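Arylsulfatase (Pseudoalteromonas sp. MB47, PDB 7AJ0) probably removes sulfate groups from the algal polysaccharide fucoidan by hydrolysing sulfate esters, as a calcium-binding sulfatase that assembles into hexamers. Local coordinates at residues 174-180 with 215-221; 248-252 with 263-267. All coordinates share one frame; numbering follows the deposited sequence.

How the interactions relate
Both contacts belong to the layer formed by the large mixed sheet of the sulfatase fold and helix 240-258 packed on it, with centres about 12 Å apart. Interaction 1 joins two antiparallel strands toward one margin of that sheet: five backbone hydrogen bonds join its segments, its tyrosines are buried, Arg220 and Lys221 lie exposed and Lys218 partly so. Interaction 2 lies deeper, where the same helix meets the inner strand 262-267; every touching residue there is buried, and apolar packing is joined by one serine-histidine hydrogen bond. The two meet directly where Tyr175 CD2 packs on Phe251 CD1 at 4.2 Å.

Interaction 1 of 2, residues 174-180 with 215-221; sequences DYFYGLP and GLIKGRK
Asp174 starts the pairing with Lys221 twice over: its backbone O accepts the amide of Lys221, and its carboxylate forms a salt bridge, OD1 to Lys221 NZ at 3.0 Å. The ammonium comes from above the carboxylate plane, brought round by a bend in the lysine chain (chi3 -75°), and also bonds Gly172 O, while Asp174 OD2 is held by Ser146 and Thr152. At Tyr175, a non-hydrogen-bonded pair with Arg220, the ring and the guanidinium lie 22° apart in plane, and ring atom CE1 sits over one guanidinium face, 3.5 Å from Arg220 NH1. The Tyr175 hydroxyl hydrogen-bonds Glu247 OE1, with Lys218 CE 3.3 Å from Tyr175 OH. With Tyr175 cut back to an alanine, Glu247 is likely to lose this hydroxyl partner and the Arg220 guanidinium the ring that limits its swing. Phe176 and Gly219 form a hydrogen-bonded pair, N to O and O to N; the bond from Phe176 N to Gly219 O is 2.8 Å and nearly straight. Tyr177 follows on the same face as Tyr175, its CE1 against Leu216 CD1 at 3.8 Å and its CD2 beside CB and CG of Lys218. Gly178 exchanges two backbone bonds with Ile217, and its backbone angles would jam any CB against the preceding carbonyl. The chain turns its corner here, after which Leu179 lies alongside Leu216, and Pro180 CG presses on Ile217 CG1 at 3.5 Å. This antiparallel pair continues the large sheet outward: strand 151-155 hydrogen-bonds to the other edge of 175-177, strand 226-230 follows 215-220, and helix 240-258 packs on the face bearing Tyr175 and Tyr177, Val243 and Glu247 meeting Tyr177 and Ile240 touching Leu216 and Leu179.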
loop_
_atom_site.group_PDB
_atom_site.type_symbol
_atom_site.label_atom_id
_atom_site.label_comp_id
_atom_site.label_asym_id
_atom_site.label_seq_id
_atom_site.Cartn_x
_atom_site.Cartn_y
_atom_site.Cartn_z
ATOM N N ASP A 174 -23.156 16.927 43.929
ATOM C CA ASP A 174 -24.441 17.132 44.585
ATOM C C ASP A 174 -25.606 16.770 43.673
ATOM O O ASP A 174 -26.655 16.327 44.154
ATOM C CB ASP A 174 -24.586 18.588 45.036
ATOM C CG ASP A 174 -23.576 18.979 46.096
ATOM O OD1 ASP A 174 -23.394 18.214 47.068
ATOM O OD2 ASP A 174 -22.965 20.059 45.955
ATOM N N TYR A 175 -25.450 16.953 42.365
ATOM C CA TYR A 175 -26.556 16.798 41.431
ATOM C C TYR A 175 -26.054 16.178 40.139
ATOM O O TYR A 175 -25.021 16.595 39.609
ATOM C CB TYR A 175 -27.216 18.156 41.150
ATOM C CG TYR A 175 -28.464 18.083 40.303
ATOM C CD1 TYR A 175 -29.573 17.371 40.736
ATOM C CD2 TYR A 175 -28.542 18.738 39.082
ATOM C CE1 TYR A 175 -30.719 17.302 39.971
ATOM C CE2 TYR A 175 -29.687 18.677 38.311
ATOM C CZ TYR A 175 -30.772 17.958 38.763
ATOM O OH TYR A 175 -31.915 17.888 38.005
ATOM N N PHE A 176 -26.786 15.182 39.642
ATOM C CA PHE A 176 -26.540 14.611 38.327
ATOM C C PHE A 176 -27.823 14.643 37.510
ATOM O O PHE A 176 -28.915 14.400 38.035
ATOM C CB PHE A 176 -26.036 13.169 38.399
ATOM C CG PHE A 176 -26.020 12.471 37.065
ATOM C CD1 PHE A 176 -25.268 12.976 36.016
ATOM C CD2 PHE A 176 -26.757 11.318 36.856
ATOM C CE1 PHE A 176 -25.247 12.345 34.788
ATOM C CE2 PHE A 176 -26.740 10.682 35.628
ATOM C CZ PHE A 176 -25.983 11.198 34.593
ATOM N N TYR A 177 -27.682 14.941 36.221
ATOM C CA TYR A 177 -28.810 14.893 35.296
ATOM C C TYR A 177 -28.234 14.675 33.904
ATOM O O TYR A 177 -27.626 15.591 33.344
ATOM C CB TYR A 177 -29.629 16.178 35.356
ATOM C CG TYR A 177 -30.903 16.120 34.540
ATOM C CD1 TYR A 177 -30.862 16.099 33.153
ATOM C CD2 TYR A 177 -32.147 16.082 35.157
ATOM C CE1 TYR A 177 -32.019 16.038 32.404
ATOM C CE2 TYR A 177 -33.313 16.024 34.414
ATOM C CZ TYR A 177 -33.240 16.004 33.039
ATOM O OH TYR A 177 -34.389 15.946 32.288
ATOM N N GLY A 178 -28.422 13.485 33.352
ATOM C CA GLY A 178 -27.968 13.260 31.986
ATOM C C GLY A 178 -27.886 11.780 31.656
ATOM O O GLY A 178 -28.622 10.964 32.212
ATOM N N LEU A 179 -26.971 11.466 30.741
ATOM C CA LEU A 179 -26.868 10.127 30.183
ATOM C C LEU A 179 -25.902 9.289 31.005
ATOM O O LEU A 179 -24.717 9.637 31.089
ATOM C CB LEU A 179 -26.382 10.185 28.744
ATOM C CG LEU A 179 -27.137 11.036 27.726
ATOM C CD1 LEU A 179 -26.890 12.520 27.924
ATOM C CD2 LEU A 179 -26.738 10.611 26.312
ATOM N N PRO A 180 -26.350 8.194 31.624
ATOM C CA PRO A 180 -25.374 7.262 32.214
ATOM C C PRO A 180 -24.353 6.749 31.214
ATOM O O PRO A 180 -23.174 6.614 31.554
ATOM C CB PRO A 180 -26.262 6.131 32.761
ATOM C CG PRO A 180 -27.566 6.789 33.047
ATOM C CD PRO A 180 -27.739 7.843 31.982
ATOM N N GLY A 215 -33.732 6.501 29.424
ATOM C CA GLY A 215 -33.723 7.927 29.155
ATOM C C GLY A 215 -32.687 8.627 30.019
ATOM O O GLY A 215 -31.727 8.012 30.481
ATOM N N LEU A 216 -32.908 9.924 30.220
ATOM C CA LEU A 216 -32.028 10.717 31.069
ATOM C C LEU A 216 -32.331 10.427 32.535
ATOM O O LEU A 216 -33.500 10.379 32.939
ATOM C CB LEU A 216 -32.187 12.203 30.770
ATOM C CG LEU A 216 -31.938 12.586 29.313
ATOM C CD1 LEU A 216 -32.042 14.084 29.106
ATOM C CD2 LEU A 216 -30.578 12.084 28.857
ATOM N N ILE A 217 -31.281 10.236 33.323
ATOM C CA ILE A 217 -31.401 9.869 34.727
ATOM C C ILE A 217 -31.096 11.088 35.585
ATOM O O ILE A 217 -30.137 11.827 35.325
ATOM C CB ILE A 217 -30.462 8.700 35.076
ATOM C CG1 ILE A 217 -30.814 7.471 34.235
ATOM C CG2 ILE A 217 -30.546 8.367 36.557
ATOM C CD1 ILE A 217 -32.250 7.014 34.377
ATOM N N LYS A 218 -31.911 11.291 36.614
ATOM C CA LYS A 218 -31.793 12.416 37.534
ATOM C C LYS A 218 -31.463 11.877 38.916
ATOM O O LYS A 218 -32.074 10.902 39.363
ATOM C CB LYS A 218 -33.096 13.216 37.552
ATOM C CG LYS A 218 -33.146 14.387 38.514
ATOM C CD LYS A 218 -34.595 14.825 38.681
ATOM C CE LYS A 218 -34.746 16.335 38.719
ATOM N NZ LYS A 218 -36.185 16.723 38.615
ATOM N N GLY A 219 -30.500 12.506 39.581
ATOM C CA GLY A 219 -30.074 12.039 40.885
ATOM C C GLY A 219 -29.474 13.117 41.759
ATOM O O GLY A 219 -28.714 13.964 41.283
ATOM N N ARG A 220 -29.815 13.095 43.047
ATOM C CA ARG A 220 -29.254 14.007 44.029
ATOM C C ARG A 220 -28.442 13.217 45.047
ATOM O O ARG A 220 -28.764 12.066 45.364
ATOM C CB ARG A 220 -30.343 14.801 44.757
ATOM C CG ARG A 220 -31.257 15.576 43.837
ATOM C CD ARG A 220 -32.166 16.518 44.609
ATOM N NE ARG A 220 -33.004 17.306 43.708
ATOM C CZ ARG A 220 -32.579 18.362 43.019
ATOM N NH1 ARG A 220 -31.320 18.766 43.120
ATOM N NH2 ARG A 220 -33.416 19.015 42.222
ATOM N N LYS A 221 -27.387 13.845 45.555
ATOM C CA LYS A 221 -26.590 13.247 46.616
ATOM C C LYS A 221 -27.493 12.805 47.760
ATOM O O LYS A 221 -28.260 13.605 48.305
ATOM C CB LYS A 221 -25.549 14.252 47.107
ATOM C CG LYS A 221 -24.625 13.722 48.184
ATOM C CD LYS A 221 -23.563 14.752 48.557
ATOM C CE LYS A 221 -22.485 14.867 47.485
ATOM N NZ LYS A 221 -21.514 15.958 47.781
#

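Interaction 2 of 2, residues 248-252 with 263-267; sequences SVKFI and YLIHS
Ser248 and His266 are aimed at each other by their first torsions: the serine OG stands beside its own backbone N (chi1 -77°), while the histidine CG swings anti to the backbone N (chi1 -174°), carrying the ring out toward the helix. The hydroxyl arrives at the edge of the imidazole, in its plane, and Ser248 OG lies 2.7 Å from His266 ND1 in a hydrogen bond. This gives two buried polar atoms a partner among largely apolar neighbours such as Leu264, Ile155 and Leu305. Leu264, two residues earlier on the same face of the strand, fills the space next to them, its CD2 3.6 Å from Ser248 OG. Helix 240-258 packs on the central sheet of the alpha/beta domain that sulfatases share with alkaline phosphatase, and runs antiparallel to strand 262-267, at 175° between the short axes, with 10.2 Å between them. One turn further along the helix, Ile252 crosses Leu264 at about a right angle, CD1 to Leu264 CD2 at 3.9 Å. Phe251 reaches the start of the strand more loosely, its CE2 4.3 Å from Leu264 CB, and its ring also rests on Lys151 and Ala153 of strand 151-155. Helix 290-311 closes in beside them, with Leu305 touching His266 and Leu308 touching Ile252.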
loop_
_atom_site.group_PDB
_atom_site.type_symbol
_atom_site.label_atom_id
_atom_site.label_comp_id
_atom_site.label_asym_id
_atom_site.label_seq_id
_atom_site.Cartn_x
_atom_site.Cartn_y
_atom_site.Cartn_z
ATOM N N SER A 248 -29.061 22.881 33.343
ATOM C CA SER A 248 -27.920 23.688 33.763
ATOM C C SER A 248 -28.340 25.115 34.098
ATOM O O SER A 248 -27.765 25.733 35.000
ATOM C CB SER A 248 -26.847 23.695 32.677
ATOM O OG SER A 248 -26.118 22.480 32.681
ATOM N N VAL A 249 -29.332 25.651 33.385
ATOM C CA VAL A 249 -29.854 26.972 33.723
ATOM C C VAL A 249 -30.489 26.945 35.108
ATOM O O VAL A 249 -30.225 27.811 35.949
ATOM C CB VAL A 249 -30.850 27.445 32.650
ATOM C CG1 VAL A 249 -31.628 28.657 33.143
ATOM C CG2 VAL A 249 -30.122 27.769 31.354
ATOM N N LYS A 250 -31.335 25.945 35.368
ATOM C CA LYS A 250 -31.940 25.826 36.691
ATOM C C LYS A 250 -30.872 25.697 37.773
ATOM O O LYS A 250 -30.987 26.304 38.844
ATOM C CB LYS A 250 -32.889 24.629 36.733
ATOM C CG LYS A 250 -34.167 24.812 35.925
ATOM C CD LYS A 250 -35.084 23.600 36.052
ATOM C CE LYS A 250 -36.358 23.773 35.233
ATOM N NZ LYS A 250 -37.240 22.570 35.286
ATOM N N PHE A 251 -29.817 24.925 37.504
ATOM C CA PHE A 251 -28.786 24.702 38.513
ATOM C C PHE A 251 -28.030 25.987 38.827
ATOM O O PHE A 251 -27.833 26.335 39.997
ATOM C CB PHE A 251 -27.820 23.613 38.046
ATOM C CG PHE A 251 -26.731 23.312 39.033
ATOM C CD1 PHE A 251 -26.978 22.498 40.125
ATOM C CD2 PHE A 251 -25.466 23.853 38.876
ATOM C CE1 PHE A 251 -25.984 22.227 41.043
ATOM C CE2 PHE A 251 -24.464 23.582 39.788
ATOM C CZ PHE A 251 -24.724 22.767 40.874
ATOM N N ILE A 252 -27.588 26.705 37.792
ATOM C CA ILE A 252 -26.844 27.942 38.016
ATOM C C ILE A 252 -27.713 28.961 38.741
ATOM O O ILE A 252 -27.266 29.613 39.692
ATOM C CB ILE A 252 -26.310 28.489 36.678
ATOM C CG1 ILE A 252 -25.125 27.640 36.210
ATOM C CG2 ILE A 252 -25.911 29.952 36.812
ATOM C CD1 ILE A 252 -24.752 27.842 34.763
ATOM N N TYR A 263 -19.836 24.564 40.883
ATOM C CA TYR A 263 -18.925 23.874 39.979
ATOM C C TYR A 263 -19.785 22.995 39.082
ATOM O O TYR A 263 -20.366 22.008 39.548
ATOM C CB TYR A 263 -17.891 23.045 40.734
ATOM C CG TYR A 263 -16.847 22.446 39.819
ATOM C CD1 TYR A 263 -17.121 21.307 39.075
ATOM C CD2 TYR A 263 -15.593 23.026 39.689
ATOM C CE1 TYR A 263 -16.177 20.761 38.232
ATOM C CE2 TYR A 263 -14.639 22.486 38.848
ATOM C CZ TYR A 263 -14.938 21.351 38.122
ATOM O OH TYR A 263 -13.997 20.803 37.281
ATOM N N LEU A 264 -19.871 23.352 37.804
ATOM C CA LEU A 264 -20.743 22.674 36.855
ATOM C C LEU A 264 -19.920 22.153 35.690
ATOM O O LEU A 264 -19.201 22.921 35.041
ATOM C CB LEU A 264 -21.840 23.615 36.347
ATOM C CG LEU A 264 -22.676 23.069 35.189
ATOM C CD1 LEU A 264 -23.370 21.778 35.590
ATOM C CD2 LEU A 264 -23.693 24.097 34.721
ATOM N N ILE A 265 -20.034 20.855 35.423
ATOM C CA ILE A 265 -19.556 20.251 34.185
ATOM C C ILE A 265 -20.789 20.060 33.303
ATOM O O ILE A 265 -21.599 19.162 33.534
ATOM C CB ILE A 265 -18.832 18.932 34.426
ATOM C CG1 ILE A 265 -17.529 19.168 35.188
ATOM C CG2 ILE A 265 -18.559 18.232 33.094
ATOM C CD1 ILE A 265 -16.848 17.896 35.650
ATOM N N HIS A 266 -20.933 20.908 32.285
ATOM C CA HIS A 266 -21.990 20.753 31.292
ATOM C C HIS A 266 -21.441 19.894 30.158
ATOM O O HIS A 266 -20.632 20.361 29.351
ATOM C CB HIS A 266 -22.469 22.101 30.771
ATOM C CG HIS A 266 -23.656 21.999 29.865
ATOM N ND1 HIS A 266 -24.953 22.023 30.332
ATOM C CD2 HIS A 266 -23.742 21.847 28.522
ATOM C CE1 HIS A 266 -25.787 21.905 29.314
ATOM N NE2 HIS A 266 -25.077 21.798 28.205
ATOM N N SER A 267 -21.883 18.644 30.099
ATOM C CA SER A 267 -21.325 17.632 29.206
ATOM C C SER A 267 -22.314 17.386 28.072
ATOM O O SER A 267 -23.208 16.547 28.178
ATOM C CB SER A 267 -21.023 16.352 29.999
ATOM O OG SER A 267 -20.589 15.299 29.158
#